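Local coordinates for protein RnfH (Haemophilus influenzae, PDB 2HJ1) that is of unknown function but belongs to the ubiquitin-like RnfH family and forms a three-dimensional domain-swapped dimer, at the interface of chains A and B. Residues are numbered along the deposited sequence; one frame, centred on the assembly and turned at random. Chains: chain A/B, Hypothetical protein.

Contacts 1 and 2 lie about 14 Å apart, centre to centre of their C-alpha atoms, and both bring the C-terminal segment of chain B onto the body of chain A. Contact 1 uses the loop at residues 72-74, contact 2 the strand 79-83 that follows. Contact 3 sits about 21 Å from contact 1 and about 23 Å from contact 2; it is largely the twin of contact 1 with the chains exchanged, and extends to A:Ile68 and A:Leu70. Strand 12-21 of chain A serves contacts 1 and 2. Each subunit thus lends its last strand to complete the other's ubiquitin-like fold, as expected of a domain swap.

Contact 1: the interface of chains A and B. Residues chain A 13, 35-38, 41; chain B 72-74.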
loop_
_atom_site.group_PDB
_atom_site.type_symbol
_atom_site.label_atom_id
_atom_site.label_comp_id
_atom_site.label_asym_id
_atom_site.label_seq_id
_atom_site.Cartn_x
_atom_site.Cartn_y
_atom_site.Cartn_z
ATOM N N ILE A 13 4.013 2.222 -18.008
ATOM C CA ILE A 13 3.580 2.823 -16.728
ATOM C C ILE A 13 4.784 3.144 -15.867
ATOM O O ILE A 13 5.826 2.534 -16.021
ATOM C CB ILE A 13 2.562 1.949 -15.944
ATOM C CG1 ILE A 13 3.116 0.517 -15.728
ATOM C CG2 ILE A 13 1.179 1.984 -16.617
ATOM C CD1 ILE A 13 2.437 -0.282 -14.618
ATOM N N GLY A 35 0.513 -3.905 -17.728
ATOM C CA GLY A 35 0.167 -5.323 -17.612
ATOM C C GLY A 35 1.178 -6.227 -16.910
ATOM O O GLY A 35 0.864 -7.374 -16.594
ATOM N N ILE A 36 2.386 -5.719 -16.678
ATOM C CA ILE A 36 3.443 -6.434 -15.944
ATOM C C ILE A 36 2.977 -6.840 -14.508
ATOM O O ILE A 36 2.238 -6.092 -13.847
ATOM C CB ILE A 36 4.755 -5.559 -15.927
ATOM C CG1 ILE A 36 5.971 -6.319 -15.433
ATOM C CG2 ILE A 36 4.604 -4.299 -15.080
ATOM C CD1 ILE A 36 7.247 -5.462 -15.407
ATOM N N THR A 37 3.383 -8.034 -14.055
ATOM C CA THR A 37 3.106 -8.490 -12.695
ATOM C C THR A 37 4.152 -7.965 -11.749
ATOM O O THR A 37 5.191 -7.487 -12.177
ATOM C CB THR A 37 3.087 -10.030 -12.589
ATOM O OG1 THR A 37 4.386 -10.556 -12.926
ATOM C CG2 THR A 37 1.994 -10.627 -13.505
ATOM N N VAL A 38 3.862 -8.024 -10.450
ATOM C CA VAL A 38 4.841 -7.624 -9.436
ATOM C C VAL A 38 6.148 -8.405 -9.607
ATOM O O VAL A 38 7.242 -7.837 -9.538
ATOM C CB VAL A 38 4.294 -7.883 -8.003
ATOM C CG1 VAL A 38 5.372 -7.620 -6.955
ATOM C CG2 VAL A 38 3.004 -7.051 -7.781
ATOM N N ALA A 41 8.291 -7.268 -12.561
ATOM C CA ALA A 41 8.899 -5.989 -12.216
ATOM C C ALA A 41 10.106 -6.208 -11.326
ATOM O O ALA A 41 11.151 -5.600 -11.531
ATOM C CB ALA A 41 7.852 -5.035 -11.532
ATOM N N ASP B 72 0.024 -10.470 -9.198
ATOM C CA ASP B 72 -0.843 -9.274 -9.315
ATOM C C ASP B 72 -0.306 -8.295 -10.369
ATOM O O ASP B 72 0.900 -8.133 -10.501
ATOM C CB ASP B 72 -0.948 -8.537 -7.969
ATOM C CG ASP B 72 -1.836 -9.274 -6.941
ATOM O OD1 ASP B 72 -2.454 -10.340 -7.263
ATOM O OD2 ASP B 72 -1.909 -8.776 -5.786
ATOM N N VAL B 73 -1.202 -7.653 -11.118
ATOM C CA VAL B 73 -0.803 -6.731 -12.210
ATOM C C VAL B 73 -0.527 -5.333 -11.622
ATOM O O VAL B 73 -1.296 -4.848 -10.798
ATOM C CB VAL B 73 -1.855 -6.728 -13.386
ATOM C CG1 VAL B 73 -1.603 -5.611 -14.388
ATOM C CG2 VAL B 73 -1.804 -8.062 -14.132
ATOM N N LEU B 74 0.588 -4.718 -11.994
ATOM C CA LEU B 74 0.875 -3.360 -11.516
ATOM C C LEU B 74 0.092 -2.298 -12.281
ATOM O O LEU B 74 -0.296 -2.516 -13.435
ATOM C CB LEU B 74 2.362 -3.047 -11.600
ATOM C CG LEU B 74 3.181 -3.855 -10.592
ATOM C CD1 LEU B 74 4.580 -3.919 -11.124
ATOM C CD2 LEU B 74 3.165 -3.214 -9.203
#
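B:Leu74 of the swapped segment lies against A:Ile36, A:Val38 and A:Ala41, where the loop of chain A enters helix 38-45. Its CB passes the carbonyl of A:Ile36 and the CD1 methyl of A:Ile13, 4.1 Å from that methyl. CG, anti to its own carbonyl carbon (chi1 -69°), stays near the A:Ile36 oxygen and carries the fork towards A:Ala41 and A:Val38. There CD1 presses on the CB of A:Ala41 at 3.5 Å, a tight fit for which the small alanine is well suited, and also meets CG2 of A:Ile36, whose side chain runs alongside and points the same way. The other branch, CD2, touches CG2 of A:Val38, which crosses the leucine at about a right angle. The forked leucine thus reaches both the loop and the helix with separate methyls.

The backbone fixes this register in a short antiparallel bridge between A:Thr37 and B:Val73. B:Leu74 N donates to A:Ile36 O at 2.8 Å, almost straight (173° at H), while A:Val38 N, at the start of the helix, donates to B:Asp72 O at 3.0 Å. B:Val73 faces the other way, and both its methyls lie against A:Gly35, CG1 at the glycine CA (3.7 Å) and CG2 at its O.

Contact 2: the interface of chains A and B. Residues chain A 17-20, 25, 62; chain B 79-82.
B:Ile80, B:Glu81 and B:Ile82 of strand 79-83 run between A:Ala18 of strand 12-21 and A:Gly62 of strand 60-65. This is part of the exchange of the swap, completing a mixed ubiquitin-like sheet. Towards A:Ala18 the strands are parallel: A:Ala18 N donates to B:Ile80 O at 2.8 Å, B:Ile82 N to A:Ala18 O, and A:Ala20 N to B:Ile82 O. Towards A:Gly62 they are antiparallel, and B:Glu81 both gives its N-H to A:Gly62 O and receives that of A:Gly62 on its own carbonyl.

Side chains alternate across the sheet. On one face A:Ile17 lies alongside B:Ile80 and B:Ile82, its CG1 4.0 Å from CD1 of B:Ile80; beta-branched isoleucines suit extended strands and form an apolar patch on this face. Next to them the ring of A:Tyr19 offers CD1 to CG2 of B:Ile82.

The opposite face carries polar groups around the methyl of A:Ala18, which is short enough for B:Glu81 to bend over it (chi2 -95°), OE1 lying 3.6 Å from CB. A:Tyr25 extends its phenol oxygen to the guanidinium of B:Arg79, a hydrogen bond of 3.0 Å between OH and NH2, with ring and guanidinium planes 55° apart. Behind this, B:Glu81 steadies the arginine through a salt bridge: NH2 meets the syn side of OE2 at 3.2 Å, 27° out of the carboxylate plane, with the oxygen in the guanidinium plane.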
loop_
_atom_site.group_PDB
_atom_site.type_symbol
_atom_site.label_atom_id
_atom_site.label_comp_id
_atom_site.label_asym_id
_atom_site.label_seq_id
_atom_site.Cartn_x
_atom_site.Cartn_y
_atom_site.Cartn_z
ATOM N N ILE A 17 10.186 0.720 -6.940
ATOM C CA ILE A 17 10.469 -0.397 -6.064
ATOM C C ILE A 17 11.400 0.110 -5.000
ATOM O O ILE A 17 12.422 0.750 -5.328
ATOM C CB ILE A 17 11.190 -1.576 -6.797
ATOM C CG1 ILE A 17 10.402 -2.009 -8.024
ATOM C CG2 ILE A 17 11.349 -2.782 -5.850
ATOM C CD1 ILE A 17 10.993 -3.315 -8.721
ATOM N N ALA A 18 11.075 -0.214 -3.742
ATOM C CA ALA A 18 11.891 0.173 -2.581
ATOM C C ALA A 18 12.310 -1.042 -1.805
ATOM O O ALA A 18 11.587 -2.026 -1.745
ATOM C CB ALA A 18 11.100 1.089 -1.685
ATOM N N TYR A 19 13.501 -0.996 -1.236
ATOM C CA TYR A 19 13.914 -2.035 -0.344
ATOM C C TYR A 19 14.443 -1.302 0.868
ATOM O O TYR A 19 15.410 -0.518 0.770
ATOM C CB TYR A 19 14.993 -2.915 -0.996
ATOM C CG TYR A 19 15.655 -3.903 -0.082
ATOM C CD1 TYR A 19 14.914 -4.700 0.792
ATOM C CD2 TYR A 19 17.032 -4.082 -0.135
ATOM C CE1 TYR A 19 15.518 -5.602 1.607
ATOM C CE2 TYR A 19 17.643 -4.989 0.663
ATOM C CZ TYR A 19 16.914 -5.725 1.521
ATOM O OH TYR A 19 17.598 -6.593 2.302
ATOM N N ALA A 20 13.781 -1.538 2.003
ATOM C CA ALA A 20 14.163 -0.944 3.273
ATOM C C ALA A 20 14.959 -1.947 4.063
ATOM O O ALA A 20 14.463 -3.026 4.424
ATOM C CB ALA A 20 12.883 -0.509 4.090
ATOM N N TYR A 25 17.932 2.978 2.812
ATOM C CA TYR A 25 16.674 2.889 2.120
ATOM C C TYR A 25 16.956 2.996 0.630
ATOM O O TYR A 25 17.432 4.015 0.159
ATOM C CB TYR A 25 15.737 4.011 2.558
ATOM C CG TYR A 25 14.377 3.938 1.927
ATOM C CD1 TYR A 25 13.500 2.921 2.259
ATOM C CD2 TYR A 25 13.957 4.900 1.015
ATOM C CE1 TYR A 25 12.253 2.843 1.691
ATOM C CE2 TYR A 25 12.693 4.825 0.434
ATOM C CZ TYR A 25 11.857 3.801 0.786
ATOM O OH TYR A 25 10.617 3.695 0.201
ATOM N N GLY A 62 4.746 -5.549 -0.203
ATOM C CA GLY A 62 3.430 -4.948 -0.378
ATOM C C GLY A 62 3.469 -3.944 -1.496
ATOM O O GLY A 62 4.541 -3.644 -2.038
ATOM N N ARG B 79 4.001 1.495 -6.041
ATOM C CA ARG B 79 5.309 1.237 -5.474
ATOM C C ARG B 79 5.291 -0.118 -4.776
ATOM O O ARG B 79 4.423 -0.374 -3.942
ATOM C CB ARG B 79 5.709 2.302 -4.465
ATOM C CG ARG B 79 7.106 2.055 -3.927
ATOM C CD ARG B 79 7.386 2.934 -2.711
ATOM N NE ARG B 79 7.761 4.289 -3.101
ATOM C CZ ARG B 79 8.130 5.258 -2.257
ATOM N NH1 ARG B 79 8.452 6.467 -2.734
ATOM N NH2 ARG B 79 8.190 5.029 -0.945
ATOM N N ILE B 80 6.271 -0.942 -5.114
ATOM C CA ILE B 80 6.504 -2.231 -4.492
ATOM C C ILE B 80 7.453 -1.977 -3.343
ATOM O O ILE B 80 8.560 -1.440 -3.539
ATOM C CB ILE B 80 7.179 -3.206 -5.511
ATOM C CG1 ILE B 80 6.283 -3.421 -6.743
ATOM C CG2 ILE B 80 7.645 -4.509 -4.813
ATOM C CD1 ILE B 80 6.984 -4.087 -7.919
ATOM N N GLU B 81 7.034 -2.340 -2.130
ATOM C CA GLU B 81 7.897 -2.143 -0.983
ATOM C C GLU B 81 8.367 -3.507 -0.518
ATOM O O GLU B 81 7.546 -4.357 -0.228
ATOM C CB GLU B 81 7.142 -1.484 0.179
ATOM C CG GLU B 81 6.632 -0.069 -0.079
ATOM C CD GLU B 81 7.594 1.032 0.426
ATOM O OE1 GLU B 81 8.688 0.728 0.985
ATOM O OE2 GLU B 81 7.258 2.227 0.244
ATOM N N ILE B 82 9.675 -3.679 -0.407
ATOM C CA ILE B 82 10.217 -4.913 0.085
ATOM C C ILE B 82 10.906 -4.586 1.404
ATOM O O ILE B 82 11.614 -3.599 1.497
ATOM C CB ILE B 82 11.239 -5.549 -0.926
ATOM C CG1 ILE B 82 10.575 -5.858 -2.291
ATOM C CG2 ILE B 82 11.958 -6.805 -0.280
ATOM C CD1 ILE B 82 11.635 -6.068 -3.423
#

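Contact 3: the interface of chains A and B. Residues chain A 68-72, 74, 80; chain B 36-39.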
loop_
_atom_site.group_PDB
_atom_site.type_symbol
_atom_site.label_atom_id
_atom_site.label_comp_id
_atom_site.label_asym_id
_atom_site.label_seq_id
_atom_site.Cartn_x
_atom_site.Cartn_y
_atom_site.Cartn_z
ATOM N N ILE A 68 -6.266 5.648 -5.408
ATOM C CA ILE A 68 -7.492 4.881 -5.495
ATOM C C ILE A 68 -8.856 5.429 -5.762
ATOM O O ILE A 68 -9.017 6.631 -5.890
ATOM C CB ILE A 68 -7.482 3.915 -4.244
ATOM C CG1 ILE A 68 -7.666 4.657 -2.917
ATOM C CG2 ILE A 68 -6.084 3.268 -4.113
ATOM C CD1 ILE A 68 -9.121 5.056 -2.542
ATOM N N LYS A 69 -9.826 4.519 -5.855
ATOM C CA LYS A 69 -11.241 4.891 -5.981
ATOM C C LYS A 69 -12.046 4.565 -4.732
ATOM O O LYS A 69 -11.846 3.493 -4.104
ATOM C CB LYS A 69 -11.882 4.238 -7.219
ATOM C CG LYS A 69 -11.207 4.708 -8.539
ATOM C CD LYS A 69 -11.710 3.925 -9.727
ATOM C CE LYS A 69 -10.997 4.386 -11.007
ATOM N NZ LYS A 69 -11.447 3.526 -12.165
ATOM N N LEU A 70 -12.960 5.476 -4.378
ATOM C CA LEU A 70 -13.817 5.266 -3.207
ATOM C C LEU A 70 -14.634 4.026 -3.388
ATOM O O LEU A 70 -15.109 3.432 -2.420
ATOM C CB LEU A 70 -14.708 6.470 -2.886
ATOM C CG LEU A 70 -13.890 7.671 -2.367
ATOM C CD1 LEU A 70 -14.815 8.856 -2.076
ATOM C CD2 LEU A 70 -13.146 7.299 -1.074
ATOM N N THR A 71 -14.779 3.621 -4.640
ATOM C CA THR A 71 -15.559 2.399 -4.954
ATOM C C THR A 71 -14.752 1.087 -4.925
ATOM O O THR A 71 -15.347 0.010 -4.970
ATOM C CB THR A 71 -16.230 2.495 -6.348
ATOM O OG1 THR A 71 -15.234 2.829 -7.326
ATOM C CG2 THR A 71 -17.352 3.550 -6.341
ATOM N N ASP A 72 -13.418 1.171 -4.856
ATOM C CA ASP A 72 -12.585 -0.032 -4.720
ATOM C C ASP A 72 -13.037 -0.944 -3.559
ATOM O O ASP A 72 -13.391 -0.483 -2.438
ATOM C CB ASP A 72 -11.105 0.346 -4.585
ATOM C CG ASP A 72 -10.527 0.922 -5.884
ATOM O OD1 ASP A 72 -11.181 0.780 -6.950
ATOM O OD2 ASP A 72 -9.415 1.507 -5.870
ATOM N N LEU A 74 -12.309 -3.509 -0.737
ATOM C CA LEU A 74 -11.160 -3.785 0.129
ATOM C C LEU A 74 -10.812 -5.276 0.127
ATOM O O LEU A 74 -11.705 -6.120 0.059
ATOM C CB LEU A 74 -11.486 -3.318 1.545
ATOM C CG LEU A 74 -11.514 -1.782 1.676
ATOM C CD1 LEU A 74 -12.099 -1.334 3.031
ATOM C CD2 LEU A 74 -10.109 -1.175 1.439
ATOM N N ILE A 80 -5.963 1.645 4.292
ATOM C CA ILE A 80 -6.398 2.913 3.687
ATOM C C ILE A 80 -5.629 4.058 4.296
ATOM O O ILE A 80 -5.689 4.245 5.498
ATOM C CB ILE A 80 -7.880 3.165 3.921
ATOM C CG1 ILE A 80 -8.730 2.059 3.300
ATOM C CG2 ILE A 80 -8.300 4.583 3.282
ATOM C CD1 ILE A 80 -10.159 2.020 3.904
ATOM N N ILE B 36 -17.012 -4.908 1.444
ATOM C CA ILE B 36 -17.012 -3.475 1.826
ATOM C C ILE B 36 -16.081 -2.642 0.889
ATOM O O ILE B 36 -15.021 -3.104 0.453
ATOM C CB ILE B 36 -16.683 -3.336 3.386
ATOM C CG1 ILE B 36 -16.856 -1.921 3.902
ATOM C CG2 ILE B 36 -15.270 -3.771 3.692
ATOM C CD1 ILE B 36 -16.781 -1.808 5.432
ATOM N N THR B 37 -16.475 -1.407 0.557
ATOM C CA THR B 37 -15.632 -0.565 -0.262
ATOM C C THR B 37 -14.817 0.387 0.614
ATOM O O THR B 37 -15.133 0.570 1.781
ATOM C CB THR B 37 -16.490 0.340 -1.160
ATOM O OG1 THR B 37 -17.411 1.002 -0.297
ATOM C CG2 THR B 37 -17.271 -0.513 -2.217
ATOM N N VAL B 38 -13.824 1.041 0.020
ATOM C CA VAL B 38 -13.095 2.126 0.697
ATOM C C VAL B 38 -14.028 3.153 1.371
ATOM O O VAL B 38 -13.888 3.448 2.547
ATOM C CB VAL B 38 -12.208 2.831 -0.316
ATOM C CG1 VAL B 38 -11.507 4.005 0.287
ATOM C CG2 VAL B 38 -11.160 1.788 -0.933
ATOM N N GLN B 39 -15.002 3.695 0.627
ATOM C CA GLN B 39 -15.864 4.744 1.190
ATOM C C GLN B 39 -16.685 4.195 2.344
ATOM O O GLN B 39 -16.857 4.839 3.374
ATOM C CB GLN B 39 -16.808 5.294 0.079
ATOM C CG GLN B 39 -17.779 6.394 0.582
ATOM C CD GLN B 39 -18.709 6.802 -0.549
ATOM O OE1 GLN B 39 -19.865 6.340 -0.641
ATOM N NE2 GLN B 39 -18.159 7.527 -1.485
HETATM O O HOH W 1 -13.980 -5.846 1.158
#
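B:Val38, in the first turn of helix 38-45 of the ubiquitin-like RnfH fold, packs its compact beta-branch against A:Ile68 and A:Leu70 in the loop that the domain swap brings across. CG1 meets CD1 of A:Ile68 tip to tip at 3.8 Å and also touches CD2 of A:Leu70. With CG1 anti to the backbone N (chi1 176°), the second methyl, CG2, is turned towards A:Asp72 O, with A:Leu74 CD2 among its other neighbours. A:Leu70 crosses both B:Val38 and B:Gln39 at about a right angle; it meets the glutamine CB to CB at 3.8 Å, its CD1 near the amide nitrogen NE2 of that extended chain.

Backbone bonds clamp this part: B:Val38 N donates to A:Asp72 O at 2.9 Å, and B:Gln39 N to A:Leu70 O at 3.1 Å, in the carbonyl plane on a lone pair. Within chain A, A:Asp72 OD2 accepts the N-H of A:Lys69 from above the carboxylate plane, which probably helps hold the turn carrying A:Leu70.

A:Leu74 has its CD2 branch in the packed part, but its CD1 touches CG2 of B:Ile36 loosely, at 4.1 Å. A:Leu74 N donates to B:Ile36 O, and water 1 bridges the carbonyls, 3.0 Å from B:Ile36 O and an unusually short 2.5 Å from A:Leu74 O.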